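Propionate kinase (Francisella tularensis subsp. tularensis, PDB 3KHY) probably catalyses the reversible, magnesium-dependent transfer of a phosphoryl group from ATP to a short-chain carboxylate such as acetate. Local coordinates at residues 91-96 / 104-109; 39-44 / 51-56; 291-296 / 328-333. One frame throughout, in Å; residues are numbered along the deposited sequence.

Interaction 1: residues 91-96 / 104-109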
ATOM      1  N   GLN A  91       7.879  15.414  12.346  1.00 21.38           N
ATOM      2  CA  GLN A  91       8.879  14.722  13.151  1.00 28.25           C
ATOM      3  C   GLN A  91       9.282  15.525  14.380  1.00 29.41           C
ATOM      4  O   GLN A  91      10.100  15.075  15.175  1.00 31.32           O
ATOM      5  CB  GLN A  91      10.110  14.374  12.313  1.00 35.95           C
ATOM      6  CG  GLN A  91       9.858  13.264  11.308  1.00 35.21           C
ATOM      7  CD  GLN A  91      11.141  12.735  10.705  1.00 41.72           C
ATOM      8  OE1 GLN A  91      11.622  13.250   9.693  1.00 46.14           O
ATOM      9  NE2 GLN A  91      11.707  11.704  11.326  1.00 36.08           N
ATOM     10  N   TYR A  92       8.689  16.703  14.542  1.00 29.01           N
ATOM     11  CA  TYR A  92       8.983  17.563  15.680  1.00 31.48           C
ATOM     12  C   TYR A  92       8.434  17.033  16.997  1.00 32.63           C
ATOM     13  O   TYR A  92       9.040  17.229  18.047  1.00 34.51           O
ATOM     14  CB  TYR A  92       8.397  18.957  15.465  1.00 33.15           C
ATOM     15  CG  TYR A  92       9.044  19.754  14.364  1.00 42.31           C
ATOM     16  CD1 TYR A  92      10.285  20.354  14.552  1.00 49.04           C
ATOM     17  CD2 TYR A  92       8.403  19.936  13.147  1.00 43.30           C
ATOM     18  CE1 TYR A  92      10.879  21.101  13.548  1.00 51.80           C
ATOM     19  CE2 TYR A  92       8.987  20.676  12.138  1.00 49.84           C
ATOM     20  CZ  TYR A  92      10.226  21.258  12.344  1.00 53.60           C
ATOM     21  OH  TYR A  92      10.811  21.996  11.344  1.00 56.14           O
ATOM     22  N   PHE A  93       7.265  16.398  16.959  1.00 27.82           N
ATOM     23  CA  PHE A  93       6.585  16.059  18.204  1.00 21.70           C
ATOM     24  C   PHE A  93       6.305  14.575  18.354  1.00 26.60           C
ATOM     25  O   PHE A  93       5.545  13.996  17.574  1.00 20.84           O
ATOM     26  CB  PHE A  93       5.282  16.837  18.327  1.00 17.92           C
ATOM     27  CG  PHE A  93       5.467  18.331  18.357  1.00 25.77           C
ATOM     28  CD1 PHE A  93       5.928  18.958  19.499  1.00 26.08           C
ATOM     29  CD2 PHE A  93       5.172  19.106  17.249  1.00 26.43           C
ATOM     30  CE1 PHE A  93       6.095  20.338  19.538  1.00 30.78           C
ATOM     31  CE2 PHE A  93       5.334  20.492  17.285  1.00 25.35           C
ATOM     32  CZ  PHE A  93       5.793  21.099  18.433  1.00 28.31           C
ATOM     33  N   SER A  94       6.912  13.973  19.373  1.00 24.49           N
ATOM     34  CA  SER A  94       6.697  12.564  19.679  1.00 23.05           C
ATOM     35  C   SER A  94       5.891  12.428  20.965  1.00 26.67           C
ATOM     36  O   SER A  94       5.683  11.322  21.461  1.00 27.26           O
ATOM     37  CB  SER A  94       8.042  11.854  19.830  1.00 25.68           C
ATOM     38  OG  SER A  94       8.763  12.418  20.909  1.00 33.92           O
ATOM     39  N   LYS A  95       5.448  13.559  21.505  1.00 20.16           N
ATOM     40  CA  LYS A  95       4.614  13.567  22.697  1.00 22.50           C
ATOM     41  C   LYS A  95       3.914  14.911  22.799  1.00 24.62           C
ATOM     42  O   LYS A  95       4.229  15.837  22.054  1.00 23.74           O
ATOM     43  CB  LYS A  95       5.479  13.350  23.937  1.00 30.39           C
ATOM     44  CG  LYS A  95       6.577  14.383  24.065  1.00 37.04           C
ATOM     45  CD  LYS A  95       7.441  14.171  25.299  1.00 44.65           C
ATOM     46  CE  LYS A  95       8.574  15.183  25.330  1.00 47.73           C
ATOM     47  NZ  LYS A  95       9.561  14.899  26.408  1.00 57.62           N
ATOM     48  N   SER A  96       2.965  15.020  23.721  1.00 23.08           N
ATOM     49  CA  SER A  96       2.235  16.264  23.921  1.00 27.11           C
ATOM     50  C   SER A  96       3.162  17.317  24.523  1.00 27.48           C
ATOM     51  O   SER A  96       4.148  16.973  25.166  1.00 27.51           O
ATOM     52  CB  SER A  96       1.024  16.019  24.822  1.00 24.66           C
ATOM     53  OG  SER A  96       0.178  15.019  24.245  1.00 25.00           O
ATOM     54  N   LEU A 104       4.930  26.598  19.372  1.00 38.33           N
ATOM     55  CA  LEU A 104       4.117  27.232  18.336  1.00 38.69           C
ATOM     56  C   LEU A 104       4.871  27.391  17.017  1.00 41.32           C
ATOM     57  O   LEU A 104       4.296  27.205  15.944  1.00 36.37           O
ATOM     58  CB  LEU A 104       3.602  28.592  18.801  1.00 43.43           C
ATOM     59  CG  LEU A 104       2.231  28.594  19.464  1.00 47.04           C
ATOM     60  CD1 LEU A 104       1.780  30.028  19.720  1.00 51.47           C
ATOM     61  CD2 LEU A 104       1.222  27.851  18.595  1.00 44.38           C
ATOM     62  N   GLU A 105       6.149  27.755  17.094  1.00 42.19           N
ATOM     63  CA  GLU A 105       6.975  27.845  15.893  1.00 45.48           C
ATOM     64  C   GLU A 105       7.018  26.497  15.178  1.00 37.07           C
ATOM     65  O   GLU A 105       6.861  26.422  13.958  1.00 36.76           O
ATOM     66  CB  GLU A 105       8.401  28.304  16.228  1.00 54.44           C
ATOM     67  CG  GLU A 105       8.509  29.756  16.671  1.00 67.14           C
ATOM     68  CD  GLU A 105       9.942  30.179  16.984  1.00 77.27           C
ATOM     69  OE1 GLU A 105      10.882  29.430  16.630  1.00 75.22           O
ATOM     70  OE2 GLU A 105      10.123  31.264  17.583  1.00 80.29           O
ATOM     71  N   LYS A 106       7.232  25.437  15.949  1.00 33.67           N
ATOM     72  CA  LYS A 106       7.303  24.087  15.398  1.00 35.02           C
ATOM     73  C   LYS A 106       5.989  23.654  14.757  1.00 33.44           C
ATOM     74  O   LYS A 106       5.974  23.100  13.656  1.00 35.61           O
ATOM     75  CB  LYS A 106       7.707  23.093  16.484  1.00 38.58           C
ATOM     76  CG  LYS A 106       9.118  23.273  17.007  1.00 42.07           C
ATOM     77  CD  LYS A 106       9.405  22.235  18.073  1.00 46.15           C
ATOM     78  CE  LYS A 106      10.769  22.436  18.699  1.00 56.34           C
ATOM     79  NZ  LYS A 106      10.958  21.478  19.822  1.00 60.13           N
ATOM     80  N   ILE A 107       4.881  23.891  15.454  1.00 31.50           N
ATOM     81  CA  ILE A 107       3.567  23.604  14.892  1.00 26.98           C
ATOM     82  C   ILE A 107       3.385  24.337  13.567  1.00 39.65           C
ATOM     83  O   ILE A 107       2.873  23.777  12.596  1.00 32.16           O
ATOM     84  CB  ILE A 107       2.436  24.015  15.854  1.00 29.72           C
ATOM     85  CG1 ILE A 107       2.472  23.135  17.102  1.00 24.43           C
ATOM     86  CG2 ILE A 107       1.083  23.889  15.161  1.00 30.02           C
ATOM     87  CD1 ILE A 107       1.475  23.540  18.162  1.00 26.39           C
ATOM     88  N   LYS A 108       3.817  25.594  13.523  1.00 28.20           N
ATOM     89  CA  LYS A 108       3.692  26.387  12.311  1.00 33.83           C
ATOM     90  C   LYS A 108       4.505  25.770  11.165  1.00 34.20           C
ATOM     91  O   LYS A 108       4.120  25.862  10.005  1.00 33.07           O
ATOM     92  CB  LYS A 108       4.138  27.828  12.577  1.00 45.88           C
ATOM     93  CG  LYS A 108       4.253  28.697  11.332  1.00 58.81           C
ATOM     94  CD  LYS A 108       4.665  30.128  11.675  1.00 71.46           C
ATOM     95  CE  LYS A 108       3.487  30.970  12.168  1.00 79.55           C
ATOM     96  NZ  LYS A 108       2.901  30.508  13.465  1.00 79.66           N
ATOM     97  N   ALA A 109       5.624  25.136  11.494  1.00 34.54           N
ATOM     98  CA  ALA A 109       6.476  24.537  10.470  1.00 33.13           C
ATOM     99  C   ALA A 109       5.843  23.282   9.871  1.00 30.19           C
ATOM    100  O   ALA A 109       6.285  22.796   8.829  1.00 32.17           O
ATOM    101  CB  ALA A 109       7.858  24.235  11.025  1.00 33.21           C
TER
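Tyr92 and Phe93 both carry CG beside the backbone N and anti to the carbonyl carbon (chi1 -68° and -61°), and the two successive rings reach from the loop 91-96 to the helix 104-109. Lys106 receives both. Its CB lies over one face of the Tyr92 ring, while its CG is 4.0 Å from Tyr92 CD1. The Phe93 ring shares CB and also reaches CD: Phe93 CZ is 3.4 Å from Lys106 CB and 3.8 Å from Lys106 CD. Lysine suits this place because its chain, extended beyond CG, presents CH2 groups to both rings. The loop joins strand 79-86 to the short strand 97-98, and the helix follows directly, so the contact folds a connection of this actin-like ATPase domain back on itself. Deeper in, the rim of Phe93 faces the helix backbone, with Ile107 N in the plane of the ring at 3.9 Å from Phe93 CE2. Ile107 CG1 touches the same Phe93 CE2 at 3.9 Å, and the isoleucine also packs on Ala139 and Phe141 of strand 137-141; Phe141 stacks with Phe93. One turn on from Lys106, the small Ala109 meets the phenol end of Tyr92, whose OH is 3.7 Å from Ala109 CB and whose CE2 lies 3.9 Å from that methyl.

Interaction 2: residues 39-44 / 51-56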
ATOM      1  N   ASN A  39     -25.685  30.198   8.766  1.00 52.63           N
ATOM      2  CA  ASN A  39     -26.135  29.019   9.493  1.00 52.28           C
ATOM      3  C   ASN A  39     -25.252  28.665  10.682  1.00 48.70           C
ATOM      4  O   ASN A  39     -25.280  27.538  11.179  1.00 42.53           O
ATOM      5  CB  ASN A  39     -26.235  27.834   8.539  1.00 55.27           C
ATOM      6  CG  ASN A  39     -27.227  28.076   7.432  1.00 61.77           C
ATOM      7  OD1 ASN A  39     -28.374  28.441   7.685  1.00 65.03           O
ATOM      8  ND2 ASN A  39     -26.794  27.885   6.194  1.00 66.17           N
ATOM      9  N   CYS A  40     -24.467  29.635  11.132  1.00 45.34           N
ATOM     10  CA  CYS A  40     -23.630  29.441  12.300  1.00 43.28           C
ATOM     11  C   CYS A  40     -24.491  29.031  13.494  1.00 39.69           C
ATOM     12  O   CYS A  40     -25.526  29.647  13.765  1.00 41.39           O
ATOM     13  CB  CYS A  40     -22.868  30.723  12.617  1.00 43.54           C
ATOM     14  SG  CYS A  40     -21.799  30.599  14.059  1.00 42.73           S
ATOM     15  N   LYS A  41     -24.066  27.988  14.199  1.00 34.64           N
ATOM     16  CA  LYS A  41     -24.766  27.530  15.396  1.00 36.47           C
ATOM     17  C   LYS A  41     -23.835  26.780  16.344  1.00 32.10           C
ATOM     18  O   LYS A  41     -22.851  26.181  15.920  1.00 30.94           O
ATOM     19  CB  LYS A  41     -25.940  26.623  15.026  1.00 38.30           C
ATOM     20  CG  LYS A  41     -25.507  25.363  14.312  1.00 39.88           C
ATOM     21  CD  LYS A  41     -26.632  24.352  14.225  1.00 40.80           C
ATOM     22  CE  LYS A  41     -26.158  23.104  13.500  1.00 44.76           C
ATOM     23  NZ  LYS A  41     -27.220  22.068  13.426  1.00 51.74           N
ATOM     24  N   VAL A  42     -24.155  26.813  17.631  1.00 28.92           N
ATOM     25  CA  VAL A  42     -23.391  26.059  18.608  1.00 30.05           C
ATOM     26  C   VAL A  42     -24.315  25.092  19.333  1.00 29.82           C
ATOM     27  O   VAL A  42     -25.347  25.495  19.883  1.00 28.94           O
ATOM     28  CB  VAL A  42     -22.719  26.988  19.627  1.00 31.92           C
ATOM     29  CG1 VAL A  42     -21.738  26.202  20.491  1.00 27.78           C
ATOM     30  CG2 VAL A  42     -22.021  28.133  18.904  1.00 30.15           C
ATOM     31  N   VAL A  43     -23.963  23.811  19.307  1.00 28.39           N
ATOM     32  CA  VAL A  43     -24.694  22.809  20.076  1.00 25.95           C
ATOM     33  C   VAL A  43     -23.993  22.566  21.407  1.00 27.00           C
ATOM     34  O   VAL A  43     -22.775  22.430  21.459  1.00 34.57           O
ATOM     35  CB  VAL A  43     -24.798  21.472  19.332  1.00 27.96           C
ATOM     36  CG1 VAL A  43     -25.688  20.512  20.114  1.00 29.57           C
ATOM     37  CG2 VAL A  43     -25.341  21.685  17.923  1.00 26.29           C
ATOM     38  N   PHE A  44     -24.767  22.548  22.483  1.00 22.90           N
ATOM     39  CA  PHE A  44     -24.248  22.238  23.800  1.00 21.31           C
ATOM     40  C   PHE A  44     -24.996  21.021  24.312  1.00 27.15           C
ATOM     41  O   PHE A  44     -26.234  21.003  24.327  1.00 28.22           O
ATOM     42  CB  PHE A  44     -24.519  23.384  24.772  1.00 20.73           C
ATOM     43  CG  PHE A  44     -23.778  24.656  24.460  1.00 27.75           C
ATOM     44  CD1 PHE A  44     -22.527  24.896  24.998  1.00 29.17           C
ATOM     45  CD2 PHE A  44     -24.364  25.641  23.677  1.00 31.32           C
ATOM     46  CE1 PHE A  44     -21.861  26.075  24.732  1.00 33.53           C
ATOM     47  CE2 PHE A  44     -23.703  26.825  23.416  1.00 32.43           C
ATOM     48  CZ  PHE A  44     -22.457  27.042  23.938  1.00 31.37           C
ATOM     49  N   VAL A  51     -29.428  23.991  21.388  1.00 24.84           N
ATOM     50  CA  VAL A  51     -28.854  24.499  20.143  1.00 24.63           C
ATOM     51  C   VAL A  51     -29.011  26.006  20.065  1.00 28.39           C
ATOM     52  O   VAL A  51     -30.123  26.518  20.114  1.00 28.71           O
ATOM     53  CB  VAL A  51     -29.512  23.872  18.900  1.00 27.97           C
ATOM     54  CG1 VAL A  51     -28.853  24.406  17.627  1.00 26.82           C
ATOM     55  CG2 VAL A  51     -29.420  22.355  18.956  1.00 28.37           C
ATOM     56  N   LYS A  52     -27.895  26.719  19.957  1.00 27.19           N
ATOM     57  CA  LYS A  52     -27.945  28.172  19.932  1.00 31.89           C
ATOM     58  C   LYS A  52     -27.514  28.657  18.571  1.00 33.08           C
ATOM     59  O   LYS A  52     -26.378  28.430  18.155  1.00 31.60           O
ATOM     60  CB  LYS A  52     -27.046  28.770  21.011  1.00 36.68           C
ATOM     61  CG  LYS A  52     -27.432  28.389  22.428  1.00 37.22           C
ATOM     62  CD  LYS A  52     -26.659  29.216  23.445  1.00 46.94           C
ATOM     63  CE  LYS A  52     -27.073  28.882  24.872  1.00 51.27           C
ATOM     64  NZ  LYS A  52     -26.176  29.521  25.875  1.00 55.43           N
ATOM     65  N   TYR A  53     -28.428  29.316  17.866  1.00 29.73           N
ATOM     66  CA  TYR A  53     -28.111  29.852  16.554  1.00 30.16           C
ATOM     67  C   TYR A  53     -27.507  31.236  16.687  1.00 39.72           C
ATOM     68  O   TYR A  53     -27.863  31.991  17.588  1.00 45.36           O
ATOM     69  CB  TYR A  53     -29.354  29.873  15.669  1.00 37.90           C
ATOM     70  CG  TYR A  53     -29.830  28.484  15.324  1.00 41.21           C
ATOM     71  CD1 TYR A  53     -29.416  27.859  14.156  1.00 42.26           C
ATOM     72  CD2 TYR A  53     -30.666  27.781  16.182  1.00 38.75           C
ATOM     73  CE1 TYR A  53     -29.838  26.577  13.841  1.00 42.73           C
ATOM     74  CE2 TYR A  53     -31.091  26.501  15.876  1.00 35.65           C
ATOM     75  CZ  TYR A  53     -30.678  25.908  14.703  1.00 41.81           C
ATOM     76  OH  TYR A  53     -31.100  24.638  14.394  1.00 46.11           O
ATOM     77  N   LEU A  54     -26.581  31.554  15.789  1.00 38.31           N
ATOM     78  CA  LEU A  54     -25.897  32.836  15.816  1.00 40.20           C
ATOM     79  C   LEU A  54     -25.555  33.238  14.389  1.00 42.39           C
ATOM     80  O   LEU A  54     -24.399  33.125  13.974  1.00 34.02           O
ATOM     81  CB  LEU A  54     -24.613  32.730  16.641  1.00 43.79           C
ATOM     82  CG  LEU A  54     -24.087  34.033  17.239  1.00 53.17           C
ATOM     83  CD1 LEU A  54     -25.030  34.506  18.333  1.00 53.37           C
ATOM     84  CD2 LEU A  54     -22.684  33.854  17.789  1.00 59.31           C
ATOM     85  N   GLU A  55     -26.562  33.691  13.644  1.00 43.72           N
ATOM     86  CA  GLU A  55     -26.385  34.060  12.241  1.00 49.92           C
ATOM     87  C   GLU A  55     -25.144  34.912  12.023  1.00 49.68           C
ATOM     88  O   GLU A  55     -25.021  35.998  12.587  1.00 47.38           O
ATOM     89  CB  GLU A  55     -27.612  34.798  11.702  1.00 60.07           C
ATOM     90  CG  GLU A  55     -28.810  33.904  11.426  1.00 68.95           C
ATOM     91  CD  GLU A  55     -29.871  34.596  10.588  1.00 76.61           C
ATOM     92  OE1 GLU A  55     -29.663  35.770  10.209  1.00 78.69           O
ATOM     93  OE2 GLU A  55     -30.911  33.963  10.304  1.00 78.61           O
ATOM     94  N   ASN A  56     -24.232  34.397  11.204  1.00 53.45           N
ATOM     95  CA  ASN A  56     -23.009  35.102  10.839  1.00 57.40           C
ATOM     96  C   ASN A  56     -22.088  35.403  12.013  1.00 54.73           C
ATOM     97  O   ASN A  56     -21.275  36.322  11.944  1.00 57.23           O
ATOM     98  CB  ASN A  56     -23.338  36.390  10.080  1.00 66.10           C
ATOM     99  CG  ASN A  56     -24.022  36.126   8.754  1.00 67.84           C
ATOM    100  OD1 ASN A  56     -25.079  36.687   8.467  1.00 69.37           O
ATOM    101  ND2 ASN A  56     -23.426  35.261   7.943  1.00 67.98           N
TER
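Lys41 and Tyr53 face each other across a non-hydrogen-bonded antiparallel pair, and their side chains lie side by side, pointing the same way. Lys41 CG sits between the backbone N and the carbonyl carbon (chi1 62°); the chain beyond it is extended and lies beside the ring. Lys41 CB is 3.8 Å from Tyr53 CD1, and Lys41 CD is 3.9 Å from Tyr53 CE1. A lysine suits this partly exposed place because its aliphatic length runs alongside the ring, while NZ makes a long, weak ion pair with Glu33. On the same face Val43 and Val51 form the next non-hydrogen-bonded pair, their CG2 methyls 4.3 Å apart, and Val51 CG1 reaches back to Lys41 CD.

The other face carries Val42, Phe44 and Lys52. Lys52 CD meets Phe44 CE2 at 3.8 Å, while Phe44 stacks with Phe69 and the helix 59-72 packs on Val42 through Met65. Val42 and Lys52 make the hydrogen-bonded pair, with Val42 N to Lys52 O and Lys52 N to Val42 O both 2.8 Å. Beyond the regular strand, Leu54 N still binds Cys40 O at 3.0 Å in a nearly straight bond (169°), although the donor stands 38° above the carbonyl plane. Cys40 CB is 3.2 Å from Leu54 O, a close fit for this small, buried side chain. The whole is a beta hairpin, 41-45 and 49-53, whose second strand is outermost, within this chain, of the large mixed sheet in this acetokinase-family fold.

Interaction 3: residues 291-296 / 328-333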
ATOM      1  N   LEU A 291     -20.526  -5.647  -2.023  1.00 14.95           N
ATOM      2  CA  LEU A 291     -19.150  -5.583  -2.535  1.00 14.34           C
ATOM      3  C   LEU A 291     -18.310  -4.589  -1.749  1.00 14.03           C
ATOM      4  O   LEU A 291     -17.131  -4.833  -1.479  1.00 16.32           O
ATOM      5  CB  LEU A 291     -19.129  -5.196  -4.022  1.00 13.20           C
ATOM      6  CG  LEU A 291     -17.733  -5.093  -4.647  1.00 16.43           C
ATOM      7  CD1 LEU A 291     -16.974  -6.437  -4.570  1.00 13.41           C
ATOM      8  CD2 LEU A 291     -17.797  -4.585  -6.090  1.00 15.58           C
ATOM      9  N   ALA A 292     -18.911  -3.453  -1.408  1.00 14.77           N
ATOM     10  CA  ALA A 292     -18.215  -2.433  -0.629  1.00 15.59           C
ATOM     11  C   ALA A 292     -17.784  -3.014   0.718  1.00 11.99           C
ATOM     12  O   ALA A 292     -16.677  -2.756   1.194  1.00 13.37           O
ATOM     13  CB  ALA A 292     -19.115  -1.210  -0.421  1.00 14.53           C
ATOM     14  N   ILE A 293     -18.664  -3.803   1.329  1.00 13.20           N
ATOM     15  CA  ILE A 293     -18.348  -4.436   2.608  1.00 11.81           C
ATOM     16  C   ILE A 293     -17.251  -5.495   2.461  1.00 10.58           C
ATOM     17  O   ILE A 293     -16.388  -5.605   3.326  1.00 11.92           O
ATOM     18  CB  ILE A 293     -19.616  -5.030   3.271  1.00 15.27           C
ATOM     19  CG1 ILE A 293     -20.499  -3.898   3.816  1.00 16.23           C
ATOM     20  CG2 ILE A 293     -19.255  -5.996   4.402  1.00 14.81           C
ATOM     21  CD1 ILE A 293     -21.876  -4.366   4.293  1.00 16.30           C
ATOM     22  N   GLU A 294     -17.288  -6.265   1.370  1.00 12.23           N
ATOM     23  CA  GLU A 294     -16.238  -7.244   1.094  1.00 16.26           C
ATOM     24  C   GLU A 294     -14.898  -6.533   0.894  1.00 14.51           C
ATOM     25  O   GLU A 294     -13.895  -6.918   1.485  1.00 11.56           O
ATOM     26  CB  GLU A 294     -16.560  -8.095  -0.143  1.00 11.21           C
ATOM     27  CG  GLU A 294     -17.784  -9.004   0.027  1.00 19.05           C
ATOM     28  CD  GLU A 294     -17.637  -9.925   1.221  1.00 18.26           C
ATOM     29  OE1 GLU A 294     -16.736 -10.798   1.192  1.00 17.84           O
ATOM     30  OE2 GLU A 294     -18.403  -9.762   2.194  1.00 19.87           O
ATOM     31  N   ILE A 295     -14.875  -5.497   0.059  1.00 12.79           N
ATOM     32  CA  ILE A 295     -13.610  -4.778  -0.176  1.00 10.36           C
ATOM     33  C   ILE A 295     -13.082  -4.189   1.140  1.00 10.93           C
ATOM     34  O   ILE A 295     -11.916  -4.344   1.483  1.00 11.32           O
ATOM     35  CB  ILE A 295     -13.779  -3.695  -1.252  1.00 13.03           C
ATOM     36  CG1 ILE A 295     -14.141  -4.345  -2.590  1.00 12.05           C
ATOM     37  CG2 ILE A 295     -12.496  -2.887  -1.411  1.00 14.37           C
ATOM     38  CD1 ILE A 295     -14.496  -3.340  -3.678  1.00 15.19           C
ATOM     39  N   PHE A 296     -13.951  -3.516   1.879  1.00 11.33           N
ATOM     40  CA  PHE A 296     -13.581  -2.913   3.165  1.00  9.10           C
ATOM     41  C   PHE A 296     -13.043  -3.969   4.133  1.00 12.47           C
ATOM     42  O   PHE A 296     -11.952  -3.824   4.691  1.00 15.44           O
ATOM     43  CB  PHE A 296     -14.828  -2.221   3.720  1.00 10.79           C
ATOM     44  CG  PHE A 296     -14.677  -1.597   5.088  1.00 15.59           C
ATOM     45  CD1 PHE A 296     -14.762  -2.371   6.236  1.00 14.34           C
ATOM     46  CD2 PHE A 296     -14.581  -0.214   5.223  1.00 14.05           C
ATOM     47  CE1 PHE A 296     -14.675  -1.800   7.491  1.00 13.37           C
ATOM     48  CE2 PHE A 296     -14.500   0.372   6.479  1.00 18.76           C
ATOM     49  CZ  PHE A 296     -14.550  -0.421   7.618  1.00 15.59           C
ATOM     50  N   ALA A 328     -21.556  -5.115  14.617  1.00 17.09           N
ATOM     51  CA  ALA A 328     -21.274  -6.539  14.818  1.00 17.27           C
ATOM     52  C   ALA A 328     -21.096  -7.277  13.500  1.00 17.82           C
ATOM     53  O   ALA A 328     -20.270  -8.174  13.399  1.00 14.14           O
ATOM     54  CB  ALA A 328     -22.383  -7.213  15.663  1.00 14.72           C
ATOM     55  N   ASN A 329     -21.890  -6.923  12.495  1.00 15.81           N
ATOM     56  CA  ASN A 329     -21.822  -7.602  11.203  1.00 17.40           C
ATOM     57  C   ASN A 329     -20.465  -7.399  10.518  1.00 19.27           C
ATOM     58  O   ASN A 329     -19.938  -8.297   9.853  1.00 13.31           O
ATOM     59  CB  ASN A 329     -22.950  -7.099  10.284  1.00 18.08           C
ATOM     60  CG  ASN A 329     -22.832  -5.596   9.969  1.00 23.26           C
ATOM     61  OD1 ASN A 329     -22.729  -4.758  10.875  1.00 18.80           O
ATOM     62  ND2 ASN A 329     -22.838  -5.258   8.679  1.00 19.52           N
ATOM     63  N   ILE A 330     -19.910  -6.204  10.668  1.00 13.98           N
ATOM     64  CA  ILE A 330     -18.628  -5.888  10.060  1.00 12.79           C
ATOM     65  C   ILE A 330     -17.468  -6.609  10.757  1.00 13.62           C
ATOM     66  O   ILE A 330     -16.570  -7.130  10.108  1.00 12.58           O
ATOM     67  CB  ILE A 330     -18.347  -4.371  10.076  1.00 14.47           C
ATOM     68  CG1 ILE A 330     -19.401  -3.630   9.262  1.00 14.99           C
ATOM     69  CG2 ILE A 330     -16.952  -4.096   9.545  1.00 12.53           C
ATOM     70  CD1 ILE A 330     -19.511  -4.072   7.829  1.00 13.39           C
ATOM     71  N   ARG A 331     -17.489  -6.632  12.080  1.00  9.71           N
ATOM     72  CA  ARG A 331     -16.491  -7.390  12.818  1.00 10.05           C
ATOM     73  C   ARG A 331     -16.572  -8.878  12.444  1.00 10.96           C
ATOM     74  O   ARG A 331     -15.554  -9.527  12.245  1.00 11.29           O
ATOM     75  CB  ARG A 331     -16.710  -7.207  14.329  1.00 14.77           C
ATOM     76  CG  ARG A 331     -16.477  -5.771  14.844  1.00  8.85           C
ATOM     77  CD  ARG A 331     -16.421  -5.756  16.390  1.00 10.54           C
ATOM     78  NE  ARG A 331     -17.675  -6.266  16.971  1.00 13.39           N
ATOM     79  CZ  ARG A 331     -18.595  -5.536  17.596  1.00 13.11           C
ATOM     80  NH1 ARG A 331     -18.444  -4.223  17.770  1.00 15.07           N
ATOM     81  NH2 ARG A 331     -19.684  -6.134  18.071  1.00 15.50           N
ATOM     82  N   LYS A 332     -17.791  -9.410  12.352  1.00 10.76           N
ATOM     83  CA  LYS A 332     -17.978 -10.811  11.971  1.00 15.32           C
ATOM     84  C   LYS A 332     -17.366 -11.082  10.588  1.00 14.40           C
ATOM     85  O   LYS A 332     -16.728 -12.103  10.358  1.00 15.07           O
ATOM     86  CB  LYS A 332     -19.464 -11.160  11.967  1.00 13.64           C
ATOM     87  CG  LYS A 332     -19.801 -12.498  11.306  1.00 20.06           C
ATOM     88  CD  LYS A 332     -21.311 -12.728  11.286  1.00 31.30           C
ATOM     89  CE  LYS A 332     -21.661 -14.095  10.716  1.00 44.15           C
ATOM     90  NZ  LYS A 332     -23.139 -14.278  10.552  1.00 51.80           N
ATOM     91  N   ASN A 333     -17.566 -10.149   9.671  1.00 14.82           N
ATOM     92  CA  ASN A 333     -17.087 -10.323   8.317  1.00 16.25           C
ATOM     93  C   ASN A 333     -15.559 -10.307   8.319  1.00 13.49           C
ATOM     94  O   ASN A 333     -14.916 -11.174   7.730  1.00 12.71           O
ATOM     95  CB  ASN A 333     -17.649  -9.227   7.411  1.00 14.43           C
ATOM     96  CG  ASN A 333     -17.333  -9.463   5.945  1.00 21.34           C
ATOM     97  OD1 ASN A 333     -16.182  -9.714   5.573  1.00 17.34           O
ATOM     98  ND2 ASN A 333     -18.353  -9.380   5.102  1.00 17.21           N
TER
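Ile293 meets the helix 328-333 first, directing its side chain at Ile330 and Asn333. Its CG2 methyl is 3.9 Å from Ile330 CD1 and 3.6 Å from Asn333 ND2, so one branch serves both an apolar and a polar neighbour. The two isoleucines cross obliquely, and their branched, buried side chains meet between the helices, where the axes of the short segments 291-296 and 328-333 come within 10.4 Å.

Glu294 starts away from the partner helix, but its chain bends at chi2 (-56°), and the carboxylate comes round to Asn333. There Asn333 ND2 donates to Glu294 OE2 over 2.9 Å, with an N-H...O angle of 166°. The amide approaches on the syn side, 29° out of the carboxylate plane, whereas the oxygen lies almost exactly in the amide plane. Asparagine suits this place because its two ends do different work: ND2 binds Glu294, while OD1 is hydrogen-bonded to NZ of Lys337, farther along helix 328-337. Lys337 also forms a salt bridge with Glu294 OE1 and would be expected to stabilise the charged carboxylate.

At Phe296, ring atom CE1 comes within 3.8 Å of Ile330 CG2, the two side chains crossing at about a right angle. The contact thus packs helix 287-307 on helix 328-337, which follows helix 321-326 with its predicted ATP-binding residues. Helix 275-283 packs against Ile293 through Val278 and Ala282, and its Met275, also predicted to bind ATP, touches Phe296 and Ile330; Tyr152 of the second subunit packs on Glu294.

The three contacts are separate pieces of one acetokinase-family chain. Interactions 1 and 2 have centres 32 Å apart, and each lies 37 Å from interaction 3; the closest approach of any two, between interactions 1 and 2, is about 23 Å between nearest atoms. Interactions 1 and 3 stand on opposite sides of the chain's centre. Interactions 1 and 2 lie near predicted site residues without touching them: the side chain of Phe93 is about 10 Å from that of Asp142, the predicted proton donor/acceptor, and that of Val42 about 10 Å from that of Lys15, a predicted ATP-binding residue. Interaction 3 comes nearer, the side chain of Phe296 lying about 4 Å from those of Met275 and Ile323, both predicted to bind ATP.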